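Local atomic coordinates of acetamidase (PDB entry 2II1), a protein that binds calcium ions and probably hydrolyses the carbon-nitrogen bond of linear amides. Residues T43-A48 and T107-P112; R71-E76 and V209-M214; Q129-V134 and D182-M187; L156-I161 and Y272-V277; V167-E172 and P216-K221. One frame throughout, in Å; residues are numbered along the deposited sequence.

Contact 1: T43-A48 and T107-P112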
# COMPACT_ATOMS: atom_id res chain seq x y z
N THR A 43 17.04 26.75 -5.42
CA THR A 43 16.38 27.87 -4.74
C THR A 43 15.41 28.66 -5.65
O THR A 43 14.77 29.61 -5.20
CB THR A 43 17.44 28.86 -4.29
OG1 THR A 43 18.15 29.32 -5.44
CG2 THR A 43 18.43 28.20 -3.31
N ASN A 44 15.32 28.26 -6.91
CA ASN A 44 14.63 29.01 -7.96
C ASN A 44 14.01 28.05 -8.99
O ASN A 44 14.61 27.04 -9.33
CB ASN A 44 15.62 30.01 -8.58
CG ASN A 44 15.54 30.08 -10.09
OD1 ASN A 44 16.35 29.47 -10.79
ND2 ASN A 44 14.58 30.86 -10.61
N GLU A 45 12.81 28.39 -9.50
CA GLU A 45 12.02 27.46 -10.34
C GLU A 45 12.50 27.30 -11.80
O GLU A 45 12.03 26.42 -12.53
CB GLU A 45 10.54 27.87 -10.31
CG GLU A 45 9.83 27.66 -8.95
CD GLU A 45 8.30 27.81 -9.05
OE1 GLU A 45 7.84 28.50 -9.99
OE2 GLU A 45 7.56 27.27 -8.19
N GLU A 46 13.44 28.14 -12.24
CA GLU A 46 14.08 27.97 -13.55
C GLU A 46 15.41 27.18 -13.47
O GLU A 46 16.11 27.02 -14.48
CB GLU A 46 14.27 29.33 -14.24
CG GLU A 46 13.04 29.79 -15.04
CD GLU A 46 12.82 28.97 -16.32
OE1 GLU A 46 13.76 28.91 -17.13
OE2 GLU A 46 11.72 28.40 -16.51
N GLN A 47 15.74 26.68 -12.27
CA GLN A 47 16.91 25.81 -12.12
C GLN A 47 16.52 24.41 -12.52
O GLN A 47 15.52 23.90 -12.05
CB GLN A 47 17.42 25.76 -10.67
CG GLN A 47 18.38 26.84 -10.31
CD GLN A 47 18.83 26.72 -8.88
OE1 GLN A 47 18.29 27.39 -8.00
NE2 GLN A 47 19.80 25.84 -8.63
N ALA A 48 17.31 23.81 -13.39
CA ALA A 48 17.09 22.42 -13.76
C ALA A 48 17.79 21.49 -12.76
O ALA A 48 18.92 21.78 -12.31
CB ALA A 48 17.60 22.15 -15.18
N THR A 107 10.72 20.03 -14.89
CA THR A 107 9.92 21.03 -14.21
C THR A 107 10.38 21.10 -12.75
O THR A 107 10.60 20.06 -12.15
CB THR A 107 8.45 20.62 -14.26
OG1 THR A 107 8.05 20.58 -15.63
CG2 THR A 107 7.58 21.60 -13.47
N THR A 108 10.57 22.31 -12.23
CA THR A 108 10.90 22.54 -10.82
C THR A 108 9.84 23.44 -10.20
O THR A 108 9.46 24.45 -10.79
CB THR A 108 12.25 23.21 -10.66
OG1 THR A 108 13.26 22.36 -11.18
CG2 THR A 108 12.56 23.49 -9.17
N LYS A 109 9.38 23.11 -9.01
CA LYS A 109 8.35 23.91 -8.40
C LYS A 109 8.60 24.09 -6.90
O LYS A 109 8.99 23.13 -6.19
CB LYS A 109 6.99 23.28 -8.67
CG LYS A 109 5.81 24.07 -8.15
CD LYS A 109 4.56 23.20 -8.16
CE LYS A 109 3.42 23.86 -7.42
NZ LYS A 109 3.11 25.24 -7.92
N LEU A 110 8.35 25.32 -6.45
CA LEU A 110 8.55 25.73 -5.05
C LEU A 110 7.22 25.78 -4.29
O LEU A 110 6.20 26.23 -4.83
CB LEU A 110 9.32 27.07 -4.97
CG LEU A 110 10.83 26.98 -5.32
CD1 LEU A 110 11.53 28.34 -5.37
CD2 LEU A 110 11.54 26.11 -4.33
N PHE A 111 7.25 25.30 -3.05
CA PHE A 111 6.06 25.19 -2.23
C PHE A 111 6.31 25.96 -0.96
O PHE A 111 7.03 25.50 -0.08
CB PHE A 111 5.75 23.73 -1.87
CG PHE A 111 5.42 22.88 -3.04
CD1 PHE A 111 6.44 22.44 -3.89
CD2 PHE A 111 4.11 22.55 -3.33
CE1 PHE A 111 6.16 21.68 -5.01
CE2 PHE A 111 3.82 21.78 -4.45
CZ PHE A 111 4.85 21.34 -5.31
N PRO A 112 5.72 27.16 -0.87
CA PRO A 112 5.65 27.84 0.43
C PRO A 112 4.94 27.00 1.50
O PRO A 112 3.91 26.36 1.23
CB PRO A 112 4.84 29.11 0.14
CG PRO A 112 4.58 29.14 -1.33
CD PRO A 112 5.11 27.91 -1.98
O HOH W 1 5.04 27.18 -7.31
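With CG anti to its own carbonyl carbon (chi1 -69°) and the chain extended beyond it (chi2 -168°), Glu-45 lays its side chain along strand 107-112 and brings OE2 to the backbone. The same first torsion on Thr-108 (chi1 -62°) sets OG1 beside its own N and turns it to the loop, so each segment offers one side chain to the other's main chain. Leu-110 N donates to Glu-45 OE2 at 2.7 Å in an almost straight bond, meeting the anti lone pair of the carboxylate. Thr-108 OG1 gives its proton to Gln-47 O at 2.9 Å, arriving nearly along the C=O axis. Glu-45 CG also rests on Leu-110 CG at 3.8 Å, and Leu-110 CD1 reaches Thr-43 O at 3.5 Å. A water accepts from Lys-109 NZ and lies within hydrogen-bonding reach of Glu-45 OE2 and Leu-110 O, so it can relay the ammonium to a carboxylate it does not touch. The loop is stiffened from within: Asn-44 to Gln-47 form a type I turn, and Gln-47 OE1 accepts from both N and OG1 of Thr-43 while its NE2 is held by Gln-41 O. Lys-109 NZ has its main partner in Tyr-120 O. Strand 107-114 pairs with strands 87-92 and 117-119, and the long loop between strands 28-34 and 60-67 folds over it at the surface, with the second subunit's Met-263 packed on Lys-109.

Contact 2: R71-E76 and V209-M214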
# COMPACT_ATOMS: atom_id res chain seq x y z
N ARG A 71 27.49 -4.26 18.38
CA ARG A 71 27.03 -5.21 17.36
C ARG A 71 25.99 -6.17 17.91
O ARG A 71 26.22 -6.82 18.93
CB ARG A 71 28.20 -6.06 16.84
CG ARG A 71 29.09 -5.38 15.86
CD ARG A 71 30.46 -6.06 15.72
NE ARG A 71 31.14 -5.62 14.50
CZ ARG A 71 31.87 -4.50 14.38
NH1 ARG A 71 32.06 -3.67 15.41
NH2 ARG A 71 32.41 -4.21 13.20
N GLY A 72 24.85 -6.28 17.23
CA GLY A 72 23.73 -7.14 17.66
C GLY A 72 22.58 -6.45 18.40
O GLY A 72 21.49 -7.00 18.49
N ASP A 73 22.83 -5.25 18.93
CA ASP A 73 21.81 -4.42 19.57
C ASP A 73 20.93 -3.81 18.47
O ASP A 73 21.17 -3.99 17.29
CB ASP A 73 22.43 -3.29 20.42
CG ASP A 73 23.28 -3.80 21.62
OD1 ASP A 73 23.40 -5.02 21.81
OD2 ASP A 73 23.84 -2.97 22.36
N MSE A 74 19.89 -3.11 18.90
CA MSE A 74 19.15 -2.24 18.02
C MSE A 74 19.00 -0.87 18.64
O MSE A 74 19.17 -0.71 19.87
CB MSE A 74 17.78 -2.85 17.63
CG MSE A 74 16.95 -3.45 18.72
SE MSE A 74 15.08 -3.74 18.07
CE MSE A 74 14.15 -3.49 19.80
N LEU A 75 18.76 0.14 17.81
CA LEU A 75 18.42 1.45 18.34
C LEU A 75 16.93 1.56 18.36
O LEU A 75 16.25 1.13 17.41
CB LEU A 75 18.99 2.58 17.49
CG LEU A 75 20.51 2.77 17.51
CD1 LEU A 75 20.82 3.95 16.65
CD2 LEU A 75 21.07 2.96 18.93
N GLU A 76 16.43 2.13 19.45
CA GLU A 76 15.04 2.52 19.58
C GLU A 76 14.97 4.05 19.53
O GLU A 76 15.46 4.72 20.42
CB GLU A 76 14.46 1.99 20.89
CG GLU A 76 13.04 2.45 21.15
CD GLU A 76 12.53 2.02 22.49
OE1 GLU A 76 12.88 2.67 23.48
OE2 GLU A 76 11.78 1.04 22.56
N VAL A 209 19.30 2.46 23.42
CA VAL A 209 20.01 1.25 23.01
C VAL A 209 19.23 0.09 23.59
O VAL A 209 18.86 0.12 24.78
CB VAL A 209 21.45 1.22 23.50
CG1 VAL A 209 22.08 -0.16 23.24
CG2 VAL A 209 22.25 2.31 22.82
N LYS A 210 18.89 -0.87 22.73
CA LYS A 210 18.20 -2.07 23.15
C LYS A 210 19.14 -3.23 22.89
O LYS A 210 19.67 -3.38 21.80
CB LYS A 210 16.86 -2.27 22.41
CG LYS A 210 15.80 -1.22 22.71
CD LYS A 210 15.33 -1.25 24.16
CE LYS A 210 15.31 0.15 24.77
NZ LYS A 210 15.73 0.18 26.21
N LYS A 211 19.35 -4.05 23.92
CA LYS A 211 20.35 -5.08 23.89
C LYS A 211 19.87 -6.37 23.25
O LYS A 211 20.69 -7.21 22.88
CB LYS A 211 20.89 -5.31 25.30
CG LYS A 211 21.72 -4.14 25.76
CD LYS A 211 23.13 -4.25 25.19
CE LYS A 211 23.91 -2.95 25.20
NZ LYS A 211 25.19 -3.12 24.43
N GLU A 212 18.56 -6.55 23.11
CA GLU A 212 18.06 -7.69 22.39
C GLU A 212 17.30 -7.23 21.17
O GLU A 212 16.38 -6.41 21.26
CB GLU A 212 17.16 -8.58 23.25
CG GLU A 212 17.22 -10.06 22.79
CD GLU A 212 15.88 -10.77 22.86
OE1 GLU A 212 15.22 -10.69 23.93
OE2 GLU A 212 15.49 -11.41 21.85
N ARG A 213 17.69 -7.79 20.03
CA ARG A 213 17.05 -7.53 18.78
C ARG A 213 15.84 -8.43 18.60
O ARG A 213 15.94 -9.53 18.08
CB ARG A 213 18.04 -7.74 17.67
CG ARG A 213 17.65 -7.03 16.45
CD ARG A 213 18.66 -7.24 15.39
NE ARG A 213 19.87 -6.47 15.63
CZ ARG A 213 20.91 -6.46 14.81
NH1 ARG A 213 20.87 -7.15 13.70
NH2 ARG A 213 21.99 -5.75 15.10
N MSE A 214 14.68 -7.92 18.99
CA MSE A 214 13.45 -8.71 19.10
C MSE A 214 12.69 -8.99 17.80
O MSE A 214 11.94 -9.97 17.70
CB MSE A 214 12.51 -7.99 20.06
CG MSE A 214 11.51 -8.87 20.75
SE MSE A 214 9.99 -7.81 21.30
CE MSE A 214 10.96 -6.06 21.73
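Two backbone bonds between antiparallel strands form the first shell, Met-74 N to Lys-210 O and Lys-210 N to Met-74 O, both 2.9 Å; Leu-75 with Val-209 is the adjacent non-hydrogen-bonded pair. They join strands 74-84 and 201-210, neighbours in the large mixed sheet, where one starts and the other ends. Just past the ladder, Arg-213 reaches back through a bend at chi3 (-74°). Its NH2 and NE grip one atom side-on, Asp-73 O at the guanidinium edge: NH2 at 2.9 Å in the carbonyl plane, NE at 3.3 Å through a bent bond from above it. The Asp-73 carboxylate runs alongside Lys-211 in a salt bridge between OD2 and NZ, though OD2 is less surely placed. On one face, CG of Met-74, a selenomethionine, sits 3.9 Å from Lys-210 CB; on the other the side chains of Leu-75 and Val-209 cross obliquely, CD2 to CG2. Further out, Glu-172 pairs with Arg-213 NH1, Gly-68 O accepts from Lys-211 NZ, and Arg-70 N donates to Asp-73 OD2. Just before the strand, cations thus meet Asp-73 at its carboxylate and carbonyl, and the Arg-213 charge, shared with Glu-172, would be expected to polarise its peptide.

Contact 3: Q129-V134 and D182-M187. With CA (calcium ion), chain F; CA (calcium ion), chain E.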
# COMPACT_ATOMS: atom_id res chain seq x y z
N GLN A 129 2.77 17.55 6.62
CA GLN A 129 3.01 16.22 7.24
C GLN A 129 4.50 15.89 7.21
O GLN A 129 5.01 15.18 6.32
CB GLN A 129 2.16 15.15 6.55
CG GLN A 129 0.70 15.34 6.91
CD GLN A 129 -0.23 14.44 6.17
OE1 GLN A 129 0.05 14.02 5.04
NE2 GLN A 129 -1.35 14.13 6.79
N PRO A 130 5.24 16.47 8.18
CA PRO A 130 6.68 16.32 8.20
C PRO A 130 7.08 14.89 8.46
O PRO A 130 6.51 14.25 9.34
CB PRO A 130 7.13 17.24 9.34
CG PRO A 130 5.92 17.49 10.18
CD PRO A 130 4.75 17.34 9.28
N MSE A 131 8.04 14.40 7.69
CA MSE A 131 8.55 13.05 7.83
C MSE A 131 10.05 13.04 7.53
O MSE A 131 10.58 13.98 6.93
CB MSE A 131 7.81 12.12 6.89
CG MSE A 131 7.73 12.67 5.47
SE MSE A 131 7.56 11.33 4.04
CE MSE A 131 9.29 10.23 4.23
N ILE A 132 10.74 11.98 7.95
CA ILE A 132 12.14 11.76 7.63
C ILE A 132 12.32 10.69 6.53
O ILE A 132 11.92 9.52 6.71
CB ILE A 132 12.92 11.25 8.88
CG1 ILE A 132 12.75 12.15 10.08
CG2 ILE A 132 14.39 11.14 8.59
CD1 ILE A 132 13.11 11.45 11.37
N GLY A 133 12.98 11.05 5.44
CA GLY A 133 13.15 10.14 4.32
C GLY A 133 14.35 9.20 4.42
O GLY A 133 14.28 8.05 3.98
N VAL A 134 15.44 9.71 4.95
CA VAL A 134 16.71 9.00 5.07
C VAL A 134 17.04 8.94 6.54
O VAL A 134 17.28 9.97 7.17
CB VAL A 134 17.87 9.69 4.31
CG1 VAL A 134 19.21 9.13 4.75
CG2 VAL A 134 17.68 9.54 2.81
N ASP A 182 16.90 14.25 4.53
CA ASP A 182 15.86 14.10 3.53
C ASP A 182 14.47 14.22 4.11
O ASP A 182 13.65 13.30 3.96
CB ASP A 182 16.01 12.76 2.81
CG ASP A 182 15.08 12.62 1.65
OD1 ASP A 182 14.90 13.61 0.93
OD2 ASP A 182 14.52 11.51 1.43
N LEU A 183 14.21 15.36 4.74
CA LEU A 183 12.91 15.67 5.31
C LEU A 183 11.94 16.07 4.20
O LEU A 183 12.37 16.61 3.18
CB LEU A 183 13.03 16.80 6.33
CG LEU A 183 14.01 16.64 7.50
CD1 LEU A 183 13.82 17.80 8.50
CD2 LEU A 183 13.85 15.29 8.20
N HIS A 184 10.65 15.78 4.40
CA HIS A 184 9.58 16.18 3.48
C HIS A 184 8.48 16.84 4.26
O HIS A 184 8.21 16.48 5.40
CB HIS A 184 8.97 15.02 2.71
CG HIS A 184 9.97 14.24 1.92
ND1 HIS A 184 9.90 12.87 1.78
CD2 HIS A 184 11.07 14.64 1.25
CE1 HIS A 184 10.92 12.46 1.04
NE2 HIS A 184 11.65 13.51 0.72
N ALA A 185 7.85 17.80 3.60
CA ALA A 185 6.73 18.54 4.14
C ALA A 185 5.43 17.79 3.79
O ALA A 185 4.39 17.95 4.44
CB ALA A 185 6.76 19.95 3.57
N ALA A 186 5.51 16.95 2.75
CA ALA A 186 4.42 16.11 2.35
C ALA A 186 4.95 15.07 1.40
O ALA A 186 5.92 15.32 0.68
CB ALA A 186 3.36 16.94 1.65
N MSE A 187 4.29 13.91 1.39
CA MSE A 187 4.64 12.79 0.50
C MSE A 187 3.61 11.68 0.71
O MSE A 187 3.22 11.39 1.84
CB MSE A 187 6.02 12.21 0.83
CG MSE A 187 6.63 11.38 -0.30
SE MSE A 187 7.89 10.07 0.40
CE MSE A 187 6.67 8.68 1.06
CA CA F . 13.39 13.52 -0.51
CA CA E . 14.36 9.97 -0.44
O HOH W 2 1.88 13.85 3.14
O HOH W 3 0.46 11.67 2.77
O HOH W 4 14.66 9.27 -2.66
O HOH W 5 13.11 11.82 -1.48
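The His-184 imidazole carries Asp-182 O over one face, offset toward the rim, and meets the selenium of selenomethionine Met-131 at its edge. This contact of the sulfur-aromatic type puts SE 4.7 Å from the ring centroid and 80° off the normal. The Met-131 side chain gets there from the crowded position between its own N and carbonyl carbon (chi1 49°), running beside His-184 before bending at chi3. Its SE also packs 3.7 Å from Met-187 CB, crossing that side chain at about a right angle. The strands form an antiparallel ladder: Met-131 and His-184 exchange two backbone bonds and Gly-133 N to Asp-182 O continues the pattern, while Gln-129 N bonds Ala-185 O at 2.7 Å outside the regular ladder. Ile-132 CG1 and Leu-183 CD2 meet on the face turned to strands 74-84 and 201-210. At Gly-133 the chain turns a corner; a CB there would clash with Asp-182 OD2. Asp-182 bridges two calcium ions, OD1 at 2.1 Å from one and OD2 at 2.4 Å from the other, and His-184 NE2 joins the first at 2.1 Å. One water binds both ions; Glu-198 completes the protein ligands of the first, Asn-155 and Asp-157 those of the second. ND1 is buried against Met-131 SE and CE with no polar partner; with NE2 on the metal it would be expected to carry the ring proton, and the cations to keep Asp-182 ionised.

Contact 4: L156-I161 and Y272-V277. With CA (calcium ion), chain E.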
# COMPACT_ATOMS: atom_id res chain seq x y z
N LEU A 156 14.56 5.19 2.84
CA LEU A 156 13.35 4.37 3.06
C LEU A 156 12.10 5.06 2.51
O LEU A 156 11.12 4.38 2.18
CB LEU A 156 13.15 4.09 4.57
CG LEU A 156 14.14 3.16 5.29
CD1 LEU A 156 13.90 3.01 6.78
CD2 LEU A 156 14.15 1.76 4.67
N ASP A 157 12.13 6.40 2.46
CA ASP A 157 10.96 7.21 2.10
C ASP A 157 9.63 6.62 2.58
O ASP A 157 8.72 6.34 1.80
CB ASP A 157 10.98 7.54 0.60
CG ASP A 157 12.15 8.43 0.23
OD1 ASP A 157 12.58 9.24 1.08
OD2 ASP A 157 12.64 8.33 -0.91
N THR A 158 9.54 6.48 3.91
CA THR A 158 8.39 5.89 4.59
C THR A 158 7.70 7.00 5.36
O THR A 158 8.29 7.61 6.27
CB THR A 158 8.87 4.69 5.49
OG1 THR A 158 9.35 3.65 4.65
CG2 THR A 158 7.77 4.12 6.38
N LYS A 159 6.46 7.28 4.98
CA LYS A 159 5.73 8.43 5.51
C LYS A 159 5.29 8.26 6.96
O LYS A 159 4.92 9.24 7.62
CB LYS A 159 4.53 8.81 4.59
CG LYS A 159 3.25 7.98 4.77
CD LYS A 159 2.12 8.49 3.88
CE LYS A 159 0.89 7.63 4.07
NZ LYS A 159 -0.31 8.09 3.31
N ASP A 160 5.34 7.04 7.46
CA ASP A 160 5.02 6.79 8.87
C ASP A 160 6.20 7.13 9.79
O ASP A 160 6.05 7.16 11.02
CB ASP A 160 4.57 5.34 9.06
CG ASP A 160 3.18 5.09 8.50
OD1 ASP A 160 2.27 5.85 8.85
OD2 ASP A 160 2.98 4.14 7.71
N ILE A 161 7.35 7.43 9.21
CA ILE A 161 8.50 7.95 9.98
C ILE A 161 8.32 9.45 10.18
O ILE A 161 8.84 10.27 9.42
CB ILE A 161 9.85 7.59 9.33
CG1 ILE A 161 9.96 6.08 9.14
CG2 ILE A 161 11.04 8.06 10.19
CD1 ILE A 161 11.35 5.62 8.65
N TYR A 272 1.71 -2.35 2.77
CA TYR A 272 1.81 -1.01 2.21
C TYR A 272 3.12 -0.80 1.47
O TYR A 272 4.12 -1.48 1.72
CB TYR A 272 1.75 0.04 3.32
CG TYR A 272 0.44 0.14 4.08
CD1 TYR A 272 -0.76 0.47 3.43
CD2 TYR A 272 0.39 -0.09 5.46
CE1 TYR A 272 -1.95 0.58 4.11
CE2 TYR A 272 -0.80 0.03 6.16
CZ TYR A 272 -1.97 0.35 5.48
OH TYR A 272 -3.14 0.47 6.17
N VAL A 273 3.09 0.19 0.60
CA VAL A 273 4.19 0.61 -0.24
C VAL A 273 4.77 1.89 0.33
O VAL A 273 4.03 2.83 0.63
CB VAL A 273 3.67 0.89 -1.68
CG1 VAL A 273 4.65 1.73 -2.47
CG2 VAL A 273 3.33 -0.43 -2.42
N SER A 274 6.09 1.93 0.49
CA SER A 274 6.76 3.13 0.97
C SER A 274 7.12 4.04 -0.19
O SER A 274 6.69 5.18 -0.23
CB SER A 274 8.01 2.81 1.81
OG SER A 274 7.65 2.33 3.09
N GLN A 275 7.95 3.52 -1.10
CA GLN A 275 8.42 4.26 -2.26
C GLN A 275 8.72 3.25 -3.34
O GLN A 275 9.13 2.13 -3.00
CB GLN A 275 9.70 5.07 -1.93
CG GLN A 275 10.90 4.27 -1.36
CD GLN A 275 11.74 3.55 -2.44
OE1 GLN A 275 11.64 3.86 -3.64
NE2 GLN A 275 12.55 2.58 -2.02
N ILE A 276 8.57 3.63 -4.61
CA ILE A 276 8.95 2.76 -5.75
C ILE A 276 9.98 3.35 -6.70
O ILE A 276 10.15 2.89 -7.86
CB ILE A 276 7.70 2.28 -6.55
CG1 ILE A 276 6.97 3.46 -7.21
CG2 ILE A 276 6.74 1.56 -5.64
CD1 ILE A 276 5.91 3.04 -8.22
N VAL A 277 10.70 4.37 -6.22
CA VAL A 277 11.52 5.21 -7.12
C VAL A 277 13.04 5.16 -6.86
O VAL A 277 13.80 5.67 -7.65
CB VAL A 277 11.05 6.69 -7.07
CG1 VAL A 277 9.64 6.80 -7.59
CG2 VAL A 277 11.17 7.23 -5.67
CA CA E . 14.36 9.97 -0.44
O HOH W 6 5.54 6.03 2.39
O HOH W 4 14.66 9.27 -2.66
O HOH W 5 13.11 11.82 -1.48
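Thr-158 and Ser-274 meet tip to tip: OG1 of one and OG of the other lie 2.7 Å apart in a hydrogen bond whose direction is open. Each oxygen is anti to its own carbonyl carbon (chi1 -67° for Thr-158, -75° for Ser-274), so both hydroxyls stand beside their own backbone N and turn to one another. Ser-274 CB comes 3.5 Å from Leu-156 O. One residue along, Asp-157 and Gln-275 lie flank to flank, their CB atoms 3.8 Å apart. Gln-275 has CG in the crowded position between N and carbonyl carbon (chi1 56°), which lays CG against Leu-156 O, and the bend at chi2 sends the amide off along its own segment. There OE1 accepts from Val-277 N, nearly along the C=O axis, and from Asn-278 N, while NE2 donates to Leu-280 O and Thr-282 OG1. A water accepts from Lys-159 N and can donate to Ser-274 O, near where Asp-157 O and Ser-274 O, both acceptors, face each other. The double outlook of Ser-274 and Gln-275 on Thr-282 is a classic beta bulge at the end of strand 270-275, and Thr-158 to Ile-161 make a type I turn. Asp-157 carries the metal chemistry: its carboxylate binds one calcium through both oxygens, OD1 at 2.5 Å and OD2 at 2.4 Å, with Asn-155 and Asp-182 as fellow ligands. Asn-278 ND2 donates to OD2, a second-shell bond that would fix the carboxylate's rotation and, like the calcium, would be expected to favour its ionised form.

Contact 5: V167-E172 and P216-K221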
# COMPACT_ATOMS: atom_id res chain seq x y z
N VAL A 167 11.21 4.41 15.69
CA VAL A 167 11.89 3.72 14.61
C VAL A 167 12.87 2.75 15.24
O VAL A 167 13.54 3.09 16.22
CB VAL A 167 12.72 4.70 13.75
CG1 VAL A 167 13.33 3.98 12.54
CG2 VAL A 167 11.88 5.84 13.30
N TYR A 168 12.99 1.55 14.69
CA TYR A 168 14.00 0.59 15.15
C TYR A 168 14.99 0.23 14.04
O TYR A 168 14.57 -0.25 13.01
CB TYR A 168 13.34 -0.68 15.66
CG TYR A 168 12.30 -0.47 16.76
CD1 TYR A 168 10.97 -0.23 16.45
CD2 TYR A 168 12.65 -0.55 18.10
CE1 TYR A 168 10.01 -0.04 17.44
CE2 TYR A 168 11.69 -0.36 19.11
CZ TYR A 168 10.38 -0.11 18.76
OH TYR A 168 9.43 0.07 19.73
N LEU A 169 16.29 0.50 14.26
CA LEU A 169 17.39 0.18 13.30
C LEU A 169 18.43 -0.76 13.93
O LEU A 169 18.58 -0.76 15.15
CB LEU A 169 18.11 1.45 12.86
CG LEU A 169 17.29 2.44 12.03
CD1 LEU A 169 18.11 3.70 11.81
CD2 LEU A 169 16.84 1.76 10.71
N PRO A 170 19.17 -1.54 13.10
CA PRO A 170 20.18 -2.44 13.64
C PRO A 170 21.42 -1.67 14.09
O PRO A 170 21.75 -0.61 13.54
CB PRO A 170 20.50 -3.35 12.46
CG PRO A 170 20.27 -2.46 11.28
CD PRO A 170 19.13 -1.60 11.63
N VAL A 171 22.09 -2.20 15.10
CA VAL A 171 23.46 -1.80 15.41
C VAL A 171 24.33 -2.92 14.88
O VAL A 171 24.32 -4.04 15.41
CB VAL A 171 23.67 -1.67 16.93
CG1 VAL A 171 25.17 -1.42 17.28
CG2 VAL A 171 22.83 -0.56 17.45
N GLU A 172 25.08 -2.64 13.81
CA GLU A 172 25.94 -3.63 13.17
C GLU A 172 27.43 -3.31 13.35
O GLU A 172 28.26 -4.17 13.12
CB GLU A 172 25.61 -3.74 11.70
CG GLU A 172 24.19 -4.20 11.39
CD GLU A 172 23.86 -5.59 11.93
OE1 GLU A 172 24.76 -6.35 12.33
OE2 GLU A 172 22.67 -5.95 11.96
N PRO A 216 12.75 -8.36 13.10
CA PRO A 216 13.54 -8.01 11.92
C PRO A 216 13.45 -6.51 11.68
O PRO A 216 12.42 -5.91 11.94
CB PRO A 216 12.88 -8.79 10.79
CG PRO A 216 11.99 -9.78 11.46
CD PRO A 216 11.56 -9.13 12.72
N LEU A 217 14.55 -5.93 11.21
CA LEU A 217 14.70 -4.49 11.13
C LEU A 217 14.91 -4.12 9.64
O LEU A 217 15.38 -4.94 8.89
CB LEU A 217 15.91 -4.09 11.98
CG LEU A 217 15.88 -4.41 13.46
CD1 LEU A 217 17.18 -4.01 14.19
CD2 LEU A 217 14.73 -3.66 14.04
N PRO A 218 14.62 -2.86 9.23
CA PRO A 218 14.05 -1.82 10.06
C PRO A 218 12.62 -2.09 10.44
O PRO A 218 11.93 -2.89 9.80
CB PRO A 218 14.18 -0.56 9.19
CG PRO A 218 15.24 -0.92 8.15
CD PRO A 218 14.96 -2.35 7.89
N ALA A 219 12.15 -1.39 11.47
CA ALA A 219 10.77 -1.50 11.85
C ALA A 219 10.31 -0.23 12.52
O ALA A 219 11.10 0.60 12.98
CB ALA A 219 10.56 -2.70 12.77
N LEU A 220 9.01 -0.10 12.62
CA LEU A 220 8.46 1.03 13.31
C LEU A 220 7.17 0.74 14.04
O LEU A 220 6.42 -0.16 13.69
CB LEU A 220 8.34 2.22 12.32
CG LEU A 220 7.33 2.23 11.19
CD1 LEU A 220 5.97 2.58 11.87
CD2 LEU A 220 7.71 3.28 10.13
N LYS A 221 6.90 1.57 15.04
CA LYS A 221 5.65 1.56 15.80
C LYS A 221 5.13 3.00 15.87
O LYS A 221 5.91 3.91 16.15
CB LYS A 221 5.89 0.96 17.18
CG LYS A 221 4.94 1.36 18.29
CD LYS A 221 5.20 0.59 19.55
CE LYS A 221 6.40 1.14 20.34
NZ LYS A 221 6.25 0.92 21.83
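Leu-217 is the main bump of this contact, and the hollow it fills lies along Tyr-168 and Pro-170. Its two methyls touch successive points along the opposing chain: CD2 presses on Tyr-168 CB at 3.7 Å, while CD1 settles against the Pro-170 ring, 3.8 Å from CB. Leu-217 and Pro-170 slide past each other in opposite directions, so the branched end lies against the proline, CD1 nearest its N and CA. A cis peptide precedes Pro-218 and kinks the chain, and the Pro-218 ring then offers its CB to Leu-169 CD2 at 3.8 Å, the two side chains crossing obliquely. Beyond the prolines the backbones pair antiparallel: Tyr-168 N donates to Ala-219 O at 2.7 Å and Ala-219 N to Tyr-168 O at 3.1 Å, with Val-167 and Leu-220 following as a non-hydrogen-bonded pair. The small Ala-219 leaves room for the tyrosine ring, which turns its edge to the carbonyl carbon of Ala-219. Tyr-168 CG is anti to its own carbonyl carbon (chi1 -56°), and the ring reaches on toward Lys-221, whose CE lies 3.3 Å from the phenol OH as the two side chains cross obliquely. Phe-215 meets the same tyrosine edge-to-face. Within the large mixed sheet, strand 166-170 lies between strands 74-84 and 219-221, and strand 225-232 follows; Leu-220 faces Met-227 and Ile-229 there, while Pro-216 rests on helix 235-253.

Overall arrangement
From the N terminus, contact 1 closes first, folding the loop after strand 28-34 onto the four-stranded sheet, and is complete before contacts 3, 4 and 5 open. Contact 2 crosses it: its first segment lies within the span 43-112 that contact 1 closes and its second far beyond, with centres about 42 Å apart. Contact 2 also crosses contact 4. Contact 3 nests within the loop of contact 2 and crosses both contact 4 and contact 5. Contact 5 crosses contact 2 but nests inside contact 4, the last to close. Contacts 2 and 5 join neighbouring strands of the large sheet and touch directly; contacts 3 and 4 meet at one calcium, tying the curled sheet to the edge strand 270-275.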